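Local coordinates for uncharacterized protein (Singapore grouper iridovirus, PDB 3RJ2) that binds histone H3 and, as a protein of a fish iridovirus, probably acts on the histones of its host cell, at residues W32-F38 with A93-A99; M53-V59 with T72-L78. The contacts are given in a common frame with arbitrary orientation. Residue numbers count along the deposited sequence, not the author numbering.

Contact 1: residues W32-F38 with A93-A99; sequences WIWTYKF and AYARIHA
Two extended strands, 32-37 and 94-98, run antiparallel at 171° with their axes 4.6 Å apart, in the register Ile33-His98, Trp34-Ile97, Thr35-Arg96, Tyr36-Ala95 and Lys37-Tyr94. Trp34 N reaches Ile97 O at 2.9 Å and Ile97 N returns to Trp34 O at 2.8 Å; Tyr36 N to Ala95 O (2.8 Å) and Ala95 N to Tyr36 O (2.9 Å) repeat the pattern. Beyond them, Ala99 N donates to Trp32 O at 3.1 Å and Phe38 N to Ala93 O at 2.9 Å. One water bridges Trp32 O and Ala99 O, a second Phe38 O and Ala93 O.

The pair forms the middle of a mixed six-stranded sheet: strand 111-116 runs parallel beside 32-37, and strand 56-62 lies antiparallel beyond 94-98, where Ala93 and Tyr94 make a classic beta bulge opposite Phe62.

Polar side chains meet on the Thr35 face. Arg96, with chi3 m, brings NE to 2.9 Å and NH2 to 3.0 Å from Thr35 OG1, while its NH1 bonds to the carbonyls of Thr134 and Ala137. On this face too, Ile33 CG2 sits over the His98 ring, 4.3 Å from its centroid, and Lys37 CG lies 3.5 Å from Tyr94 CE1.

Mostly apolar packing lies on the other face. Trp34, chi1 t, puts CE3 3.8 Å from Ile97 CG1; Trp32, chi1 p, turns its six-membered ring under Ala99 CB, 3.5 Å from the centroid, in a CH-pi contact. Their NE1 atoms bond to Glu117 and Ile5 O respectively. Phe38 CE1 reaches Ala95 CB at 3.7 Å.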
ATOM      1  N   TRP A  32       8.992  -2.026   0.886  1.00 19.96           N
ATOM      2  CA  TRP A  32       8.139  -2.450   1.989  1.00 17.35           C
ATOM      3  C   TRP A  32       6.738  -2.815   1.514  1.00 16.16           C
ATOM      4  O   TRP A  32       6.371  -2.558   0.368  1.00 15.05           O
ATOM      5  CB  TRP A  32       8.110  -1.417   3.128  1.00 16.52           C
ATOM      6  CG  TRP A  32       7.836   0.005   2.710  1.00 16.28           C
ATOM      7  CD1 TRP A  32       8.749   1.031   2.639  1.00 15.71           C
ATOM      8  CD2 TRP A  32       6.573   0.570   2.336  1.00 13.45           C
ATOM      9  NE1 TRP A  32       8.134   2.182   2.229  1.00 14.25           N
ATOM     10  CE2 TRP A  32       6.800   1.934   2.035  1.00 12.91           C
ATOM     11  CE3 TRP A  32       5.269   0.056   2.219  1.00 12.63           C
ATOM     12  CZ2 TRP A  32       5.774   2.796   1.610  1.00 11.75           C
ATOM     13  CZ3 TRP A  32       4.247   0.915   1.795  1.00 10.91           C
ATOM     14  CH2 TRP A  32       4.509   2.269   1.502  1.00 11.10           C
ATOM     15  N   ILE A  33       5.987  -3.460   2.403  1.00 15.16           N
ATOM     16  CA  ILE A  33       4.580  -3.778   2.186  1.00 14.49           C
ATOM     17  C   ILE A  33       3.857  -3.230   3.400  1.00 13.90           C
ATOM     18  O   ILE A  33       4.367  -3.286   4.524  1.00 13.82           O
ATOM     19  CB  ILE A  33       4.340  -5.299   2.043  1.00 14.39           C
ATOM     20  CG1 ILE A  33       5.124  -5.854   0.850  1.00 14.70           C
ATOM     21  CG2 ILE A  33       2.858  -5.612   1.886  1.00 15.07           C
ATOM     22  CD1 ILE A  33       5.138  -7.379   0.786  1.00 16.37           C
ATOM     23  N   TRP A  34       2.686  -2.660   3.157  1.00 12.94           N
ATOM     24  CA  TRP A  34       1.881  -2.074   4.202  1.00 12.56           C
ATOM     25  C   TRP A  34       0.462  -2.623   4.125  1.00 12.29           C
ATOM     26  O   TRP A  34      -0.136  -2.661   3.050  1.00 11.19           O
ATOM     27  CB  TRP A  34       1.901  -0.559   4.045  1.00 12.62           C
ATOM     28  CG  TRP A  34       1.036   0.219   4.969  1.00 11.58           C
ATOM     29  CD1 TRP A  34       1.321   0.577   6.259  1.00 12.08           C
ATOM     30  CD2 TRP A  34      -0.246   0.784   4.665  1.00 12.13           C
ATOM     31  NE1 TRP A  34       0.277   1.317   6.785  1.00 12.17           N
ATOM     32  CE2 TRP A  34      -0.692   1.463   5.822  1.00 12.57           C
ATOM     33  CE3 TRP A  34      -1.079   0.761   3.529  1.00 13.11           C
ATOM     34  CZ2 TRP A  34      -1.932   2.144   5.870  1.00 12.72           C
ATOM     35  CZ3 TRP A  34      -2.320   1.442   3.581  1.00 12.01           C
ATOM     36  CH2 TRP A  34      -2.720   2.124   4.741  1.00 11.68           C
ATOM     37  N   THR A  35      -0.045  -3.061   5.273  1.00 12.12           N
ATOM     38  CA  THR A  35      -1.409  -3.573   5.418  1.00 13.03           C
ATOM     39  C   THR A  35      -2.216  -2.762   6.440  1.00 12.55           C
ATOM     40  O   THR A  35      -1.743  -2.484   7.536  1.00 12.65           O
ATOM     41  CB  THR A  35      -1.402  -5.055   5.866  1.00 13.17           C
ATOM     42  OG1 THR A  35      -0.622  -5.816   4.941  1.00 14.43           O
ATOM     43  CG2 THR A  35      -2.826  -5.624   5.893  1.00 13.32           C
ATOM     44  N   TYR A  36      -3.439  -2.397   6.078  1.00 12.40           N
ATOM     45  CA  TYR A  36      -4.289  -1.591   6.949  1.00 12.82           C
ATOM     46  C   TYR A  36      -5.681  -2.183   6.998  1.00 13.13           C
ATOM     47  O   TYR A  36      -6.360  -2.265   5.973  1.00 13.28           O
ATOM     48  CB  TYR A  36      -4.340  -0.150   6.431  1.00 12.42           C
ATOM     49  CG  TYR A  36      -5.238   0.828   7.163  1.00 13.36           C
ATOM     50  CD1 TYR A  36      -5.351   0.827   8.559  1.00 15.48           C
ATOM     51  CD2 TYR A  36      -5.931   1.802   6.459  1.00 14.03           C
ATOM     52  CE1 TYR A  36      -6.155   1.767   9.226  1.00 16.04           C
ATOM     53  CE2 TYR A  36      -6.743   2.731   7.107  1.00 15.34           C
ATOM     54  CZ  TYR A  36      -6.844   2.716   8.483  1.00 16.32           C
ATOM     55  OH  TYR A  36      -7.644   3.645   9.103  1.00 17.21           O
ATOM     56  N   LYS A  37      -6.093  -2.600   8.188  1.00 13.56           N
ATOM     57  CA  LYS A  37      -7.459  -3.047   8.430  1.00 14.67           C
ATOM     58  C   LYS A  37      -8.298  -1.814   8.723  1.00 14.51           C
ATOM     59  O   LYS A  37      -7.969  -1.052   9.619  1.00 14.52           O
ATOM     60  CB  LYS A  37      -7.510  -3.999   9.631  1.00 15.27           C
ATOM     61  CG  LYS A  37      -8.860  -4.681   9.803  1.00 16.98           C
ATOM     62  CD  LYS A  37      -8.912  -5.514  11.073  1.00 20.06           C
ATOM     63  CE  LYS A  37     -10.346  -5.937  11.364  1.00 22.95           C
ATOM     64  NZ  LYS A  37     -10.391  -7.068  12.356  1.00 27.56           N
ATOM     65  N   PHE A  38      -9.361  -1.608   7.953  1.00 14.75           N
ATOM     66  CA  PHE A  38     -10.236  -0.443   8.134  1.00 15.07           C
ATOM     67  C   PHE A  38     -10.991  -0.509   9.464  1.00 15.91           C
ATOM     68  O   PHE A  38     -11.589  -1.542   9.780  1.00 15.82           O
ATOM     69  CB  PHE A  38     -11.253  -0.328   6.995  1.00 14.29           C
ATOM     70  CG  PHE A  38     -10.637  -0.117   5.614  1.00 13.83           C
ATOM     71  CD1 PHE A  38      -9.277   0.151   5.454  1.00 12.93           C
ATOM     72  CD2 PHE A  38     -11.441  -0.165   4.478  1.00 11.57           C
ATOM     73  CE1 PHE A  38      -8.736   0.361   4.183  1.00 13.53           C
ATOM     74  CE2 PHE A  38     -10.905   0.045   3.209  1.00 11.75           C
ATOM     75  CZ  PHE A  38      -9.559   0.303   3.062  1.00 11.15           C
ATOM     76  N   ALA A  93     -12.418  -3.958   3.168  1.00 13.95           N
ATOM     77  CA  ALA A  93     -12.192  -3.965   4.614  1.00 12.96           C
ATOM     78  C   ALA A  93     -10.703  -3.800   4.964  1.00 12.30           C
ATOM     79  O   ALA A  93     -10.356  -3.580   6.132  1.00 11.42           O
ATOM     80  CB  ALA A  93     -12.738  -5.246   5.221  1.00 13.10           C
ATOM     81  N   TYR A  94      -9.841  -3.904   3.947  1.00 11.48           N
ATOM     82  CA  TYR A  94      -8.378  -3.819   4.096  1.00 11.60           C
ATOM     83  C   TYR A  94      -7.752  -3.181   2.887  1.00 11.58           C
ATOM     84  O   TYR A  94      -8.213  -3.388   1.757  1.00 11.06           O
ATOM     85  CB  TYR A  94      -7.716  -5.211   4.164  1.00 12.49           C
ATOM     86  CG  TYR A  94      -8.135  -6.106   5.285  1.00 12.25           C
ATOM     87  CD1 TYR A  94      -7.404  -6.159   6.463  1.00 13.26           C
ATOM     88  CD2 TYR A  94      -9.233  -6.937   5.144  1.00 14.99           C
ATOM     89  CE1 TYR A  94      -7.773  -7.016   7.493  1.00 16.18           C
ATOM     90  CE2 TYR A  94      -9.621  -7.788   6.160  1.00 16.70           C
ATOM     91  CZ  TYR A  94      -8.891  -7.826   7.330  1.00 17.29           C
ATOM     92  OH  TYR A  94      -9.287  -8.678   8.335  1.00 21.17           O
ATOM     93  N   ALA A  95      -6.663  -2.454   3.121  1.00 11.60           N
ATOM     94  CA  ALA A  95      -5.833  -1.942   2.047  1.00 11.69           C
ATOM     95  C   ALA A  95      -4.412  -2.462   2.238  1.00 11.35           C
ATOM     96  O   ALA A  95      -3.978  -2.715   3.355  1.00 12.15           O
ATOM     97  CB  ALA A  95      -5.853  -0.409   2.017  1.00 10.73           C
ATOM     98  N   ARG A  96      -3.709  -2.639   1.137  1.00 10.66           N
ATOM     99  CA  ARG A  96      -2.311  -2.991   1.164  1.00 10.05           C
ATOM    100  C   ARG A  96      -1.614  -2.162   0.091  1.00 10.57           C
ATOM    101  O   ARG A  96      -2.174  -1.913  -0.989  1.00 10.84           O
ATOM    102  CB  ARG A  96      -2.130  -4.500   0.943  1.00  9.88           C
ATOM    103  CG  ARG A  96      -0.681  -4.997   0.828  1.00  8.16           C
ATOM    104  CD  ARG A  96      -0.594  -6.503   0.975  1.00  7.74           C
ATOM    105  NE  ARG A  96      -0.954  -6.929   2.330  1.00  8.11           N
ATOM    106  CZ  ARG A  96      -1.400  -8.144   2.652  1.00  7.35           C
ATOM    107  NH1 ARG A  96      -1.573  -9.084   1.718  1.00  4.89           N
ATOM    108  NH2 ARG A  96      -1.678  -8.417   3.916  1.00  7.76           N
ATOM    109  N   ILE A  97      -0.415  -1.693   0.411  1.00 10.10           N
ATOM    110  CA  ILE A  97       0.447  -1.074  -0.580  1.00 10.65           C
ATOM    111  C   ILE A  97       1.703  -1.927  -0.703  1.00 11.06           C
ATOM    112  O   ILE A  97       2.335  -2.243   0.311  1.00 11.37           O
ATOM    113  CB  ILE A  97       0.791   0.397  -0.191  1.00 10.68           C
ATOM    114  CG1 ILE A  97      -0.489   1.250  -0.171  1.00 10.86           C
ATOM    115  CG2 ILE A  97       1.842   0.974  -1.113  1.00 10.46           C
ATOM    116  CD1 ILE A  97      -0.327   2.697   0.307  1.00 12.74           C
ATOM    117  N   HIS A  98       2.031  -2.352  -1.923  1.00 10.68           N
ATOM    118  CA  HIS A  98       3.360  -2.884  -2.211  1.00 10.49           C
ATOM    119  C   HIS A  98       4.127  -1.722  -2.823  1.00 11.13           C
ATOM    120  O   HIS A  98       3.844  -1.332  -3.962  1.00 10.86           O
ATOM    121  CB  HIS A  98       3.319  -4.052  -3.217  1.00 10.61           C
ATOM    122  CG  HIS A  98       2.717  -5.319  -2.677  1.00 10.68           C
ATOM    123  ND1 HIS A  98       1.364  -5.466  -2.450  1.00 10.02           N
ATOM    124  CD2 HIS A  98       3.283  -6.501  -2.336  1.00  8.27           C
ATOM    125  CE1 HIS A  98       1.126  -6.676  -1.976  1.00 10.86           C
ATOM    126  NE2 HIS A  98       2.273  -7.328  -1.908  1.00  8.59           N
ATOM    127  N   ALA A  99       5.080  -1.170  -2.071  1.00 10.87           N
ATOM    128  CA  ALA A  99       5.926  -0.069  -2.531  1.00 11.75           C
ATOM    129  C   ALA A  99       7.093  -0.530  -3.407  1.00 12.33           C
ATOM    130  O   ALA A  99       7.778  -1.497  -3.086  1.00 12.93           O
ATOM    131  CB  ALA A  99       6.451   0.703  -1.339  1.00 12.05           C
TER
HETATM  132  O   HOH W   1       7.051  -4.076  -2.293  1.00 22.83           O
HETATM  133  O   HOH W   2     -11.964  -3.646   8.183  1.00 16.91           O

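Contact 2: residues M53-V59 with T72-L78; sequences MFMRHRV and THLNHGL
Strands 56-59 and 72-75 form the open end of a beta hairpin, antiparallel at 154° with a closest axis approach of 4.4 Å. Arg56 faces Asn75, His57 faces Leu74, Arg58 faces His73 and Val59 faces Thr72. His57 and Leu74 exchange backbone bonds (His57 N to Leu74 O 2.9 Å, Leu74 N to His57 O 2.7 Å), as do Val59 and Thr72 (Val59 N to Thr72 O 2.9 Å, Thr72 N to Val59 O 2.8 Å). Past the strand ends, His76 N donates to Met55 O at 2.9 Å and Phe54 N to Gly77 O at 2.8 Å; Phe54 and Gly77 both have positive phi, 67° and 52°.

On the Arg56 face, His73 (chi1 m) lies between two arginines. Arg56 starts from chi1 t and bends through chi2 147° and chi3 104°, laying its guanidinium flat on the His73 ring, centres 4.4 Å apart and planes at 11°. Arg58, t at chi1 and chi2, turns at chi3 136°; its NE bonds to Thr60 OG1, and a water links its NH1 (3.1 Å) to His73 NE2 (2.7 Å).

On the opposite face, Leu74 (chi1 m, chi2 t) places CD1 3.8 Å from Val59 CG2. His57 (chi1 m) lies against Val49 and Ile5, His76 (chi1 -91°) against Leu82, with Met55 SD oblique to the His76 ring, 5.1 Å from its centroid. Beyond the open end, in the exposed loops, Phe54 CZ and Met53 SD approach Leu78 CD1 at 3.8 and 4.0 Å. Stack and water thus pair polar groups across the strands on one face, while apolar Val59 and Leu74 pack against Leu45, Tyr47, Leu82 and Leu86 of the four-stranded sheet.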
ATOM      1  N   MET A  53      11.489   8.663  -9.783  1.00 19.41           N
ATOM      2  CA  MET A  53      10.869   8.581 -11.095  1.00 18.78           C
ATOM      3  C   MET A  53      10.812   7.136 -11.529  1.00 18.24           C
ATOM      4  O   MET A  53      11.718   6.357 -11.219  1.00 17.52           O
ATOM      5  CB  MET A  53      11.668   9.373 -12.133  1.00 18.88           C
ATOM      6  CG  MET A  53      11.705  10.892 -11.908  1.00 19.57           C
ATOM      7  SD  MET A  53      12.684  11.819 -13.152  1.00 19.52           S
ATOM      8  CE  MET A  53      14.178  10.853 -13.202  1.00 19.98           C
ATOM      9  N   PHE A  54       9.744   6.804 -12.254  1.00 17.40           N
ATOM     10  CA  PHE A  54       9.515   5.484 -12.849  1.00 17.63           C
ATOM     11  C   PHE A  54       9.287   4.362 -11.828  1.00 17.83           C
ATOM     12  O   PHE A  54       9.252   3.195 -12.208  1.00 18.71           O
ATOM     13  CB  PHE A  54      10.608   5.117 -13.882  1.00 17.44           C
ATOM     14  CG  PHE A  54      10.812   6.169 -14.956  1.00 16.82           C
ATOM     15  CD1 PHE A  54       9.906   6.308 -16.003  1.00 17.43           C
ATOM     16  CD2 PHE A  54      11.891   7.041 -14.895  1.00 15.67           C
ATOM     17  CE1 PHE A  54      10.086   7.297 -16.984  1.00 17.03           C
ATOM     18  CE2 PHE A  54      12.071   8.033 -15.870  1.00 16.03           C
ATOM     19  CZ  PHE A  54      11.167   8.153 -16.909  1.00 15.38           C
ATOM     20  N   MET A  55       9.099   4.702 -10.548  1.00 17.11           N
ATOM     21  CA  MET A  55       8.679   3.684  -9.553  1.00 16.68           C
ATOM     22  C   MET A  55       7.232   3.253  -9.797  1.00 15.53           C
ATOM     23  O   MET A  55       6.427   4.022 -10.299  1.00 15.49           O
ATOM     24  CB  MET A  55       8.785   4.215  -8.117  1.00 16.68           C
ATOM     25  CG  MET A  55      10.088   3.932  -7.393  1.00 17.99           C
ATOM     26  SD  MET A  55       9.919   4.534  -5.699  1.00 19.88           S
ATOM     27  CE  MET A  55      11.631   4.422  -5.178  1.00 20.25           C
ATOM     28  N   ARG A  56       6.904   2.027  -9.423  1.00 14.70           N
ATOM     29  CA  ARG A  56       5.531   1.577  -9.486  1.00 14.08           C
ATOM     30  C   ARG A  56       5.170   1.032  -8.123  1.00 13.07           C
ATOM     31  O   ARG A  56       5.974   0.340  -7.519  1.00 12.79           O
ATOM     32  CB  ARG A  56       5.377   0.503 -10.554  1.00 14.14           C
ATOM     33  CG  ARG A  56       4.052  -0.217 -10.553  1.00 17.07           C
ATOM     34  CD  ARG A  56       3.671  -0.601 -11.966  1.00 22.34           C
ATOM     35  NE  ARG A  56       3.887  -2.012 -12.215  1.00 29.62           N
ATOM     36  CZ  ARG A  56       3.922  -2.564 -13.429  1.00 33.38           C
ATOM     37  NH1 ARG A  56       3.776  -1.818 -14.526  1.00 34.32           N
ATOM     38  NH2 ARG A  56       4.122  -3.867 -13.542  1.00 34.72           N
ATOM     39  N   HIS A  57       3.972   1.354  -7.652  1.00 11.83           N
ATOM     40  CA  HIS A  57       3.429   0.764  -6.428  1.00 11.50           C
ATOM     41  C   HIS A  57       2.104   0.073  -6.723  1.00 11.08           C
ATOM     42  O   HIS A  57       1.389   0.456  -7.653  1.00 11.22           O
ATOM     43  CB  HIS A  57       3.236   1.835  -5.348  1.00 10.95           C
ATOM     44  CG  HIS A  57       4.397   2.769  -5.234  1.00 12.80           C
ATOM     45  ND1 HIS A  57       4.317   4.105  -5.571  1.00 15.41           N
ATOM     46  CD2 HIS A  57       5.684   2.547  -4.880  1.00 11.33           C
ATOM     47  CE1 HIS A  57       5.502   4.671  -5.409  1.00 13.40           C
ATOM     48  NE2 HIS A  57       6.348   3.747  -4.987  1.00 14.05           N
ATOM     49  N   ARG A  58       1.779  -0.937  -5.931  1.00 10.24           N
ATOM     50  CA  ARG A  58       0.487  -1.573  -6.029  1.00 10.36           C
ATOM     51  C   ARG A  58      -0.352  -1.267  -4.786  1.00 10.02           C
ATOM     52  O   ARG A  58       0.102  -1.426  -3.646  1.00  9.01           O
ATOM     53  CB  ARG A  58       0.676  -3.070  -6.215  1.00 10.76           C
ATOM     54  CG  ARG A  58      -0.539  -3.808  -6.609  1.00 12.34           C
ATOM     55  CD  ARG A  58      -0.203  -5.289  -6.745  1.00 18.09           C
ATOM     56  NE  ARG A  58      -1.230  -6.092  -6.118  1.00 23.24           N
ATOM     57  CZ  ARG A  58      -1.973  -7.010  -6.718  1.00 23.22           C
ATOM     58  NH1 ARG A  58      -1.799  -7.301  -7.999  1.00 25.90           N
ATOM     59  NH2 ARG A  58      -2.883  -7.644  -6.006  1.00 21.40           N
ATOM     60  N   VAL A  59      -1.573  -0.796  -5.031  1.00  9.71           N
ATOM     61  CA  VAL A  59      -2.590  -0.634  -3.995  1.00  9.68           C
ATOM     62  C   VAL A  59      -3.679  -1.680  -4.233  1.00  9.77           C
ATOM     63  O   VAL A  59      -4.304  -1.708  -5.295  1.00  9.10           O
ATOM     64  CB  VAL A  59      -3.245   0.774  -4.037  1.00 10.04           C
ATOM     65  CG1 VAL A  59      -4.190   0.942  -2.858  1.00  9.28           C
ATOM     66  CG2 VAL A  59      -2.184   1.852  -4.032  1.00  9.56           C
ATOM     67  N   THR A  72      -4.816  -1.386  -8.050  1.00 14.61           N
ATOM     68  CA  THR A  72      -4.396  -0.361  -8.995  1.00 15.38           C
ATOM     69  C   THR A  72      -2.870  -0.272  -8.882  1.00 15.21           C
ATOM     70  O   THR A  72      -2.313  -0.510  -7.808  1.00 14.97           O
ATOM     71  CB  THR A  72      -5.040   1.036  -8.676  1.00 15.44           C
ATOM     72  OG1 THR A  72      -6.466   0.919  -8.584  1.00 17.23           O
ATOM     73  CG2 THR A  72      -4.728   2.053  -9.760  1.00 15.45           C
ATOM     74  N   HIS A  73      -2.200   0.048  -9.981  1.00 15.18           N
ATOM     75  CA  HIS A  73      -0.781   0.424  -9.923  1.00 15.46           C
ATOM     76  C   HIS A  73      -0.656   1.918  -9.945  1.00 15.35           C
ATOM     77  O   HIS A  73      -1.337   2.592 -10.723  1.00 15.76           O
ATOM     78  CB  HIS A  73       0.018  -0.131 -11.100  1.00 15.64           C
ATOM     79  CG  HIS A  73       0.106  -1.616 -11.115  1.00 16.36           C
ATOM     80  ND1 HIS A  73      -0.085  -2.358 -12.259  1.00 20.39           N
ATOM     81  CD2 HIS A  73       0.333  -2.503 -10.123  1.00 17.20           C
ATOM     82  CE1 HIS A  73       0.029  -3.642 -11.971  1.00 19.82           C
ATOM     83  NE2 HIS A  73       0.281  -3.758 -10.680  1.00 20.08           N
ATOM     84  N   LEU A  74       0.215   2.432  -9.091  1.00 15.48           N
ATOM     85  CA  LEU A  74       0.631   3.830  -9.131  1.00 15.22           C
ATOM     86  C   LEU A  74       1.969   3.927  -9.881  1.00 15.55           C
ATOM     87  O   LEU A  74       2.963   3.347  -9.453  1.00 15.37           O
ATOM     88  CB  LEU A  74       0.743   4.387  -7.710  1.00 14.74           C
ATOM     89  CG  LEU A  74      -0.451   4.107  -6.776  1.00 15.03           C
ATOM     90  CD1 LEU A  74      -0.265   4.803  -5.452  1.00 13.42           C
ATOM     91  CD2 LEU A  74      -1.796   4.497  -7.406  1.00 13.77           C
ATOM     92  N   ASN A  75       1.971   4.632 -11.013  1.00 15.61           N
ATOM     93  CA  ASN A  75       3.166   4.795 -11.832  1.00 15.93           C
ATOM     94  C   ASN A  75       3.739   6.217 -11.731  1.00 16.43           C
ATOM     95  O   ASN A  75       3.044   7.195 -12.029  1.00 16.11           O
ATOM     96  CB  ASN A  75       2.835   4.432 -13.276  1.00 15.97           C
ATOM     97  CG  ASN A  75       2.537   2.951 -13.442  1.00 17.16           C
ATOM     98  OD1 ASN A  75       3.382   2.112 -13.167  1.00 16.95           O
ATOM     99  ND2 ASN A  75       1.335   2.629 -13.886  1.00 17.40           N
ATOM    100  N   HIS A  76       4.991   6.337 -11.291  1.00 16.35           N
ATOM    101  CA  HIS A  76       5.592   7.665 -11.076  1.00 17.10           C
ATOM    102  C   HIS A  76       5.839   8.456 -12.359  1.00 17.79           C
ATOM    103  O   HIS A  76       5.738   9.684 -12.357  1.00 18.70           O
ATOM    104  CB  HIS A  76       6.887   7.573 -10.264  1.00 16.36           C
ATOM    105  CG  HIS A  76       6.674   7.704  -8.791  1.00 15.59           C
ATOM    106  ND1 HIS A  76       6.087   6.717  -8.037  1.00 15.48           N
ATOM    107  CD2 HIS A  76       6.959   8.711  -7.934  1.00 15.69           C
ATOM    108  CE1 HIS A  76       6.026   7.105  -6.774  1.00 16.20           C
ATOM    109  NE2 HIS A  76       6.552   8.312  -6.686  1.00 16.35           N
ATOM    110  N   GLY A  77       6.159   7.772 -13.450  1.00 18.30           N
ATOM    111  CA  GLY A  77       6.617   8.470 -14.666  1.00 19.29           C
ATOM    112  C   GLY A  77       7.754   9.424 -14.307  1.00 19.98           C
ATOM    113  O   GLY A  77       8.656   9.058 -13.553  1.00 19.43           O
ATOM    114  N   LEU A  78       7.685  10.658 -14.804  1.00 20.49           N
ATOM    115  CA  LEU A  78       8.717  11.654 -14.525  1.00 21.33           C
ATOM    116  C   LEU A  78       8.620  12.323 -13.141  1.00 21.93           C
ATOM    117  O   LEU A  78       9.523  13.078 -12.749  1.00 22.50           O
ATOM    118  CB  LEU A  78       8.736  12.735 -15.615  1.00 21.21           C
ATOM    119  CG  LEU A  78       9.481  12.536 -16.945  1.00 21.48           C
ATOM    120  CD1 LEU A  78      10.896  11.949 -16.782  1.00 19.10           C
ATOM    121  CD2 LEU A  78       8.678  11.704 -17.914  1.00 22.78           C
TER
HETATM  122  O   HOH W   3       0.641  -6.144  -9.550  1.00 33.61           O

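Both contacts belong to the six-stranded sheet. The centre of contact 1, the buried middle, lies about 4 Å from the centre of the chain; that of contact 2, partly buried at the edge with strand 68-75 outermost, about 11 Å. Strands 94-98 and 56-62 are neighbours, so the two meet directly: His98 N lies 2.7 Å from Arg58 O, a probable hydrogen bond, and Ala99 CA 3.5 Å from His57 CD2. Contact 2, a hairpin, nests inside the loop closed by contact 1, which joins strands distant in sequence. Each has one apolar and one more polar face: in contact 1 Arg96 is buried and bonded to Thr35 and to carbonyls near the C-terminus, whereas in contact 2 partly exposed Arg56 and His73 stack.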